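Local structure of 2-oxoglutarate-dependent dioxygenase DAO (Oryza sativa subsp. indica, 6KUN) at residues G90-A95 / P150-M155; S176-V181 / M247-P252. The protein probably catalyses the iron- and 2-oxoglutarate-dependent, irreversible oxidation of the auxin indole-3-acetic acid to inactive 2-oxoindole-3-acetic acid. All blocks are in the same frame, centred on the assembly; numbering follows the deposited sequence.

Interaction 1 (G90-A95 / P150-M155); sequences GLCDAA and PCQFRM. With IAC (1H-indol-3-ylacetic acid), chain H.
Strands 90-92 and 151-155 run antiparallel, their axes 4.6 Å apart at 167°, with Leu91 and Phe153 as the hydrogen-bonded pair and Gly90 opposite Arg154 as a non-hydrogen-bonded one. Leu91 N gives its hydrogen to Phe153 O, nearly along the C=O axis, and Phe153 N returns an almost straight bond to Leu91 O at 2.9 Å. Beyond Cys92 a cis peptide leads into Asp93, and the Asp93 side chain and then the backbone N of Ala94 continue the pairing. With CG anti to its backbone N (chi1 178°), the carboxylate reaches across Pro150. Asp93 OD1 is gripped by two N-H groups: Cys151 N at 2.9 Å and Ala95 N at 3.0 Å. The two donors stand out of the carboxylate plane on opposite sides, so OD1 is held between them; the bond from Ala95 N closes an Asx turn. Ala94 N bonds to Cys151 O from above the carbonyl plane, so the chain remains tied to its partner beyond the regular strand.

On the face of Leu91 and Phe153, the methyl of Ala94 rests against Phe153 CB at 3.7 Å. The Phe153 ring, its CG anti to the backbone N, leads away to meet helices 43-57 and 111-138. The other face carries polar groups. Gln152 bends at chi2 (116°), which lays its amide alongside the neighbouring strand: OE1 comes to 3.5 Å from Cys92 CB, while NE2 lies over Gly90. Arg154 bends at chi3 and presents the edge of its guanidinium to the bound auxin, NH2 standing 3.2 Å from IAC O3, an approach consistent with charge attraction. The pair thus joins two strands of the major sheet of the jelly-roll fold, one face packed on helices and the other contributing Arg154 to the auxin pocket.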
loop_
_atom_site.group_PDB
_atom_site.type_symbol
_atom_site.label_atom_id
_atom_site.label_comp_id
_atom_site.label_asym_id
_atom_site.label_seq_id
_atom_site.Cartn_x
_atom_site.Cartn_y
_atom_site.Cartn_z
ATOM N N GLY B 90 -10.871 9.972 -17.435
ATOM C CA GLY B 90 -10.212 9.423 -18.602
ATOM C C GLY B 90 -9.506 10.486 -19.413
ATOM O O GLY B 90 -9.973 11.634 -19.501
ATOM N N LEU B 91 -8.414 10.083 -20.041
ATOM C CA LEU B 91 -7.538 10.954 -20.812
ATOM C C LEU B 91 -7.176 10.248 -22.104
ATOM O O LEU B 91 -6.502 9.223 -22.088
ATOM C CB LEU B 91 -6.288 11.295 -20.027
ATOM C CG LEU B 91 -5.310 12.316 -20.605
ATOM C CD1 LEU B 91 -4.040 12.246 -19.712
ATOM C CD2 LEU B 91 -4.932 12.178 -22.029
ATOM N N CYS B 92 -7.625 10.810 -23.203
ATOM C CA CYS B 92 -7.252 10.470 -24.582
ATOM C C CYS B 92 -6.849 11.773 -25.272
ATOM O O CYS B 92 -7.590 12.761 -25.169
ATOM C CB CYS B 92 -8.442 9.838 -25.306
ATOM S SG CYS B 92 -7.996 8.934 -26.775
ATOM N N ASP B 93 -5.684 11.822 -25.936
ATOM C CA ASP B 93 -4.751 10.725 -26.239
ATOM C C ASP B 93 -3.549 10.760 -25.288
ATOM O O ASP B 93 -2.757 11.671 -25.319
ATOM C CB ASP B 93 -4.292 10.857 -27.727
ATOM C CG ASP B 93 -3.282 9.801 -28.149
ATOM O OD1 ASP B 93 -2.888 8.941 -27.335
ATOM O OD2 ASP B 93 -2.875 9.807 -29.331
ATOM N N ALA B 94 -3.434 9.742 -24.419
ATOM C CA ALA B 94 -2.420 9.758 -23.383
ATOM C C ALA B 94 -1.020 9.500 -23.908
ATOM O O ALA B 94 -0.072 9.586 -23.134
ATOM C CB ALA B 94 -2.760 8.741 -22.297
ATOM N N ALA B 95 -0.865 9.166 -25.193
ATOM C CA ALA B 95 0.446 9.075 -25.807
ATOM C C ALA B 95 0.855 10.379 -26.448
ATOM O O ALA B 95 2.001 10.500 -26.907
ATOM C CB ALA B 95 0.488 7.961 -26.851
ATOM N N PRO B 150 -1.976 5.707 -30.323
ATOM C CA PRO B 150 -2.905 6.295 -29.353
ATOM C C PRO B 150 -3.133 5.420 -28.129
ATOM O O PRO B 150 -3.192 4.183 -28.209
ATOM C CB PRO B 150 -4.185 6.484 -30.171
ATOM C CG PRO B 150 -3.659 6.808 -31.549
ATOM C CD PRO B 150 -2.506 5.804 -31.698
ATOM N N CYS B 151 -3.292 6.095 -26.982
ATOM C CA CYS B 151 -3.497 5.448 -25.687
ATOM C C CYS B 151 -4.616 6.150 -24.944
ATOM O O CYS B 151 -4.858 7.347 -25.129
ATOM C CB CYS B 151 -2.240 5.480 -24.799
ATOM S SG CYS B 151 -0.863 4.421 -25.341
ATOM N N GLN B 152 -5.305 5.392 -24.095
ATOM C CA GLN B 152 -6.236 5.961 -23.120
ATOM C C GLN B 152 -5.758 5.663 -21.694
ATOM O O GLN B 152 -5.393 4.527 -21.371
ATOM C CB GLN B 152 -7.659 5.431 -23.350
ATOM C CG GLN B 152 -8.649 5.790 -22.205
ATOM C CD GLN B 152 -9.797 6.697 -22.616
ATOM O OE1 GLN B 152 -9.913 7.094 -23.779
ATOM N NE2 GLN B 152 -10.653 7.035 -21.661
ATOM N N PHE B 153 -5.720 6.698 -20.874
ATOM C CA PHE B 153 -5.338 6.611 -19.471
ATOM C C PHE B 153 -6.619 6.764 -18.682
ATOM O O PHE B 153 -7.392 7.687 -18.950
ATOM C CB PHE B 153 -4.332 7.702 -19.105
ATOM C CG PHE B 153 -3.904 7.683 -17.642
ATOM C CD1 PHE B 153 -3.126 6.655 -17.146
ATOM C CD2 PHE B 153 -4.251 8.714 -16.794
ATOM C CE1 PHE B 153 -2.721 6.646 -15.817
ATOM C CE2 PHE B 153 -3.843 8.702 -15.479
ATOM C CZ PHE B 153 -3.091 7.690 -14.990
ATOM N N ARG B 154 -6.879 5.848 -17.759
ATOM C CA ARG B 154 -8.112 5.917 -16.968
ATOM C C ARG B 154 -7.815 5.743 -15.478
ATOM O O ARG B 154 -6.990 4.914 -15.072
ATOM C CB ARG B 154 -9.096 4.865 -17.413
ATOM C CG ARG B 154 -10.529 5.254 -17.433
ATOM C CD ARG B 154 -11.393 4.030 -17.793
ATOM N NE ARG B 154 -11.633 3.869 -19.229
ATOM C CZ ARG B 154 -12.124 2.761 -19.784
ATOM N NH1 ARG B 154 -12.409 1.707 -19.028
ATOM N NH2 ARG B 154 -12.316 2.700 -21.094
ATOM N N MET B 155 -8.463 6.567 -14.677
ATOM C CA MET B 155 -8.491 6.447 -13.222
ATOM C C MET B 155 -9.920 6.092 -12.868
ATOM O O MET B 155 -10.854 6.766 -13.341
ATOM C CB MET B 155 -8.029 7.739 -12.548
ATOM C CG MET B 155 -6.556 8.050 -12.796
ATOM S SD MET B 155 -6.048 9.730 -12.279
ATOM C CE MET B 155 -7.024 10.798 -13.372
HETATM C C IAC H . -15.563 -0.982 -26.476
HETATM C C1 IAC H . -15.818 0.227 -25.922
HETATM C C2 IAC H . -17.007 0.446 -25.182
HETATM C C3 IAC H . -17.905 -0.580 -25.018
HETATM C C4 IAC H . -17.635 -1.818 -25.575
HETATM C C5 IAC H . -16.490 -1.996 -26.308
HETATM C C7 IAC H . -14.793 1.039 -26.229
HETATM C C8 IAC H . -13.874 0.339 -26.989
HETATM C C17 IAC H . -14.491 2.503 -25.920
HETATM C C18 IAC H . -13.898 2.705 -24.537
HETATM N N IAC H . -14.360 -0.921 -27.141
HETATM O O2 IAC H . -14.221 3.743 -23.896
HETATM O O3 IAC H . -13.085 1.869 -24.055
#

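Interaction 2 (S176-V181 / M247-P252); sequences SGFLTV and MFLLAP. With IAC (1H-indol-3-ylacetic acid), chain H.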
loop_
_atom_site.group_PDB
_atom_site.type_symbol
_atom_site.label_atom_id
_atom_site.label_comp_id
_atom_site.label_asym_id
_atom_site.label_seq_id
_atom_site.Cartn_x
_atom_site.Cartn_y
_atom_site.Cartn_z
ATOM N N SER B 176 -10.896 -3.829 -26.230
ATOM C CA SER B 176 -10.874 -3.809 -27.689
ATOM C C SER B 176 -9.460 -3.616 -28.228
ATOM O O SER B 176 -9.151 -4.064 -29.347
ATOM C CB SER B 176 -11.764 -2.674 -28.222
ATOM O OG SER B 176 -11.323 -1.430 -27.728
ATOM N N GLY B 177 -8.595 -2.974 -27.435
ATOM C CA GLY B 177 -7.293 -2.531 -27.877
ATOM C C GLY B 177 -6.221 -3.603 -27.876
ATOM O O GLY B 177 -6.487 -4.800 -27.766
ATOM N N PHE B 178 -4.975 -3.140 -27.937
ATOM C CA PHE B 178 -3.818 -4.024 -28.084
ATOM C C PHE B 178 -3.389 -4.650 -26.761
ATOM O O PHE B 178 -3.369 -5.895 -26.621
ATOM C CB PHE B 178 -2.680 -3.194 -28.744
ATOM C CG PHE B 178 -1.463 -3.948 -29.082
ATOM C CD1 PHE B 178 -1.468 -4.891 -30.121
ATOM C CD2 PHE B 178 -0.276 -3.724 -28.393
ATOM C CE1 PHE B 178 -0.315 -5.613 -30.428
ATOM C CE2 PHE B 178 0.862 -4.465 -28.654
ATOM C CZ PHE B 178 0.846 -5.398 -29.702
ATOM N N LEU B 179 -2.973 -3.802 -25.812
ATOM C CA LEU B 179 -2.499 -4.212 -24.497
ATOM C C LEU B 179 -2.993 -3.207 -23.476
ATOM O O LEU B 179 -3.105 -2.018 -23.787
ATOM C CB LEU B 179 -0.975 -4.217 -24.389
ATOM C CG LEU B 179 -0.204 -5.276 -25.152
ATOM C CD1 LEU B 179 1.277 -5.018 -25.027
ATOM C CD2 LEU B 179 -0.582 -6.649 -24.668
ATOM N N THR B 180 -3.218 -3.669 -22.251
ATOM C CA THR B 180 -3.625 -2.818 -21.155
ATOM C C THR B 180 -2.748 -3.071 -19.946
ATOM O O THR B 180 -2.539 -4.230 -19.577
ATOM C CB THR B 180 -5.081 -3.070 -20.785
ATOM O OG1 THR B 180 -5.885 -2.886 -21.943
ATOM C CG2 THR B 180 -5.511 -2.043 -19.710
ATOM N N VAL B 181 -2.245 -1.989 -19.316
ATOM C CA VAL B 181 -1.489 -2.111 -18.082
ATOM C C VAL B 181 -2.353 -1.555 -16.962
ATOM O O VAL B 181 -2.777 -0.402 -17.029
ATOM C CB VAL B 181 -0.128 -1.397 -18.124
ATOM C CG1 VAL B 181 0.634 -1.668 -16.823
ATOM C CG2 VAL B 181 0.674 -1.863 -19.283
ATOM N N MET B 247 -3.812 1.974 -18.217
ATOM C CA MET B 247 -3.328 2.576 -19.448
ATOM C C MET B 247 -3.606 1.602 -20.584
ATOM O O MET B 247 -3.153 0.448 -20.546
ATOM C CB MET B 247 -1.825 2.856 -19.357
ATOM C CG MET B 247 -1.273 3.517 -20.619
ATOM S SD MET B 247 -1.848 5.205 -20.935
ATOM C CE MET B 247 -0.755 6.097 -19.839
ATOM N N PHE B 248 -4.380 2.043 -21.555
ATOM C CA PHE B 248 -4.807 1.227 -22.702
ATOM C C PHE B 248 -4.016 1.652 -23.930
ATOM O O PHE B 248 -4.136 2.784 -24.385
ATOM C CB PHE B 248 -6.293 1.347 -22.971
ATOM C CG PHE B 248 -7.155 1.034 -21.782
ATOM C CD1 PHE B 248 -7.418 1.993 -20.823
ATOM C CD2 PHE B 248 -7.725 -0.219 -21.638
ATOM C CE1 PHE B 248 -8.235 1.714 -19.753
ATOM C CE2 PHE B 248 -8.558 -0.493 -20.552
ATOM C CZ PHE B 248 -8.796 0.483 -19.606
ATOM N N LEU B 249 -3.171 0.753 -24.416
ATOM C CA LEU B 249 -2.524 0.905 -25.707
ATOM C C LEU B 249 -3.486 0.393 -26.772
ATOM O O LEU B 249 -3.842 -0.798 -26.767
ATOM C CB LEU B 249 -1.237 0.110 -25.763
ATOM C CG LEU B 249 0.011 0.629 -26.436
ATOM C CD1 LEU B 249 0.905 -0.594 -26.744
ATOM C CD2 LEU B 249 -0.126 1.454 -27.604
ATOM N N LEU B 250 -3.896 1.280 -27.680
ATOM C CA LEU B 250 -5.052 1.017 -28.530
ATOM C C LEU B 250 -4.696 0.397 -29.879
ATOM O O LEU B 250 -5.037 -0.759 -30.131
ATOM C CB LEU B 250 -5.863 2.300 -28.722
ATOM C CG LEU B 250 -6.349 2.999 -27.456
ATOM C CD1 LEU B 250 -6.932 4.390 -27.716
ATOM C CD2 LEU B 250 -7.373 2.137 -26.748
ATOM N N ALA B 251 -4.084 1.163 -30.773
ATOM C CA ALA B 251 -3.835 0.700 -32.139
ATOM C C ALA B 251 -2.859 1.640 -32.818
ATOM O O ALA B 251 -2.500 2.656 -32.227
ATOM C CB ALA B 251 -5.132 0.612 -32.942
ATOM N N PRO B 252 -2.402 1.356 -34.036
ATOM C CA PRO B 252 -1.413 2.250 -34.650
ATOM C C PRO B 252 -2.012 3.617 -34.898
ATOM O O PRO B 252 -3.228 3.815 -34.852
ATOM C CB PRO B 252 -1.032 1.531 -35.951
ATOM C CG PRO B 252 -1.354 0.078 -35.693
ATOM C CD PRO B 252 -2.570 0.099 -34.821
HETATM C C IAC H . -15.563 -0.982 -26.476
HETATM C C1 IAC H . -15.818 0.227 -25.922
HETATM C C2 IAC H . -17.007 0.446 -25.182
HETATM C C3 IAC H . -17.905 -0.580 -25.018
HETATM C C4 IAC H . -17.635 -1.818 -25.575
HETATM C C5 IAC H . -16.490 -1.996 -26.308
HETATM C C7 IAC H . -14.793 1.039 -26.229
HETATM C C8 IAC H . -13.874 0.339 -26.989
HETATM C C17 IAC H . -14.491 2.503 -25.920
HETATM C C18 IAC H . -13.898 2.705 -24.537
HETATM N N IAC H . -14.360 -0.921 -27.141
HETATM O O2 IAC H . -14.221 3.743 -23.896
HETATM O O3 IAC H . -13.085 1.869 -24.055
HETATM O O HOH W 1 -5.915 -1.538 -24.837
#
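Thr180 and Phe248 face each other as a non-hydrogen-bonded pair between antiparallel strands 179-181 and 247-249, their side chains side by side. Thr180 CB stands 4.0 Å from Phe248 CD2. From there the chain forks: CG2, anti to the backbone N, lies over one face of the phenyl ring, 3.5 Å from Phe248 CE2. OG1, anti to the carbonyl carbon (chi1 -56°), lies 3.3 Å from Phe248 CD2, hydrogen-bonds Asp175 OD2 and accepts from a water at 3.2 Å. The same water donates to Leu249 O and lies in the ring plane at the edge of Phe248. Asp175 is a predicted iron ligand, which would place Thr180 in the second shell of that site and beside a residue, Phe248, that touches 2-oxoglutarate.

Just before Thr180, Phe178 and Leu179 both face Leu249 in a classic beta bulge. Leu249 O accepts from Phe178 N at 2.9 Å and from Leu179 N at 3.3 Å, so three donors, with the water, converge on one buried carbonyl. Leu249 N bonds back to Leu179 O, and Val181 and Met247 exchange both N-H...O bonds. Ser176 OG bonds Tyr277 OH and sits 3.1 Å from IAC N. Phe178 CD2 packs 3.7 Å from Leu249 CD1, and its ring meets Trp149 and Trp222 edge-to-face. Leu179, Val181, Met247 and Leu249 pack on helix 111-138, while the outer backbone edges pair with strands 151-158 and 211-215.

The centres of interactions 1 and 2 lie 10 Å apart in one sheet, and they come in series along the chain: 90-95 pairs with 150-155 before 176-181 pairs with 247-252. Strands 151-158 and 242-249 are neighbours in the middle of the order 86-92, 151-158, 242-249, 179-183. Probable hydrogen bonds from Phe248 N to Gln152 O and from Leu250 N to Pro150 O join the two contacts directly. Helix 111-138 packs against side chains from both. The auxin pocket draws on a strand of the sheet (Arg154, interaction 1) and on the loop leading into another (Ser176, interaction 2), together with Arg281, Arg284 and Arg290 from the C-terminal part of the chain.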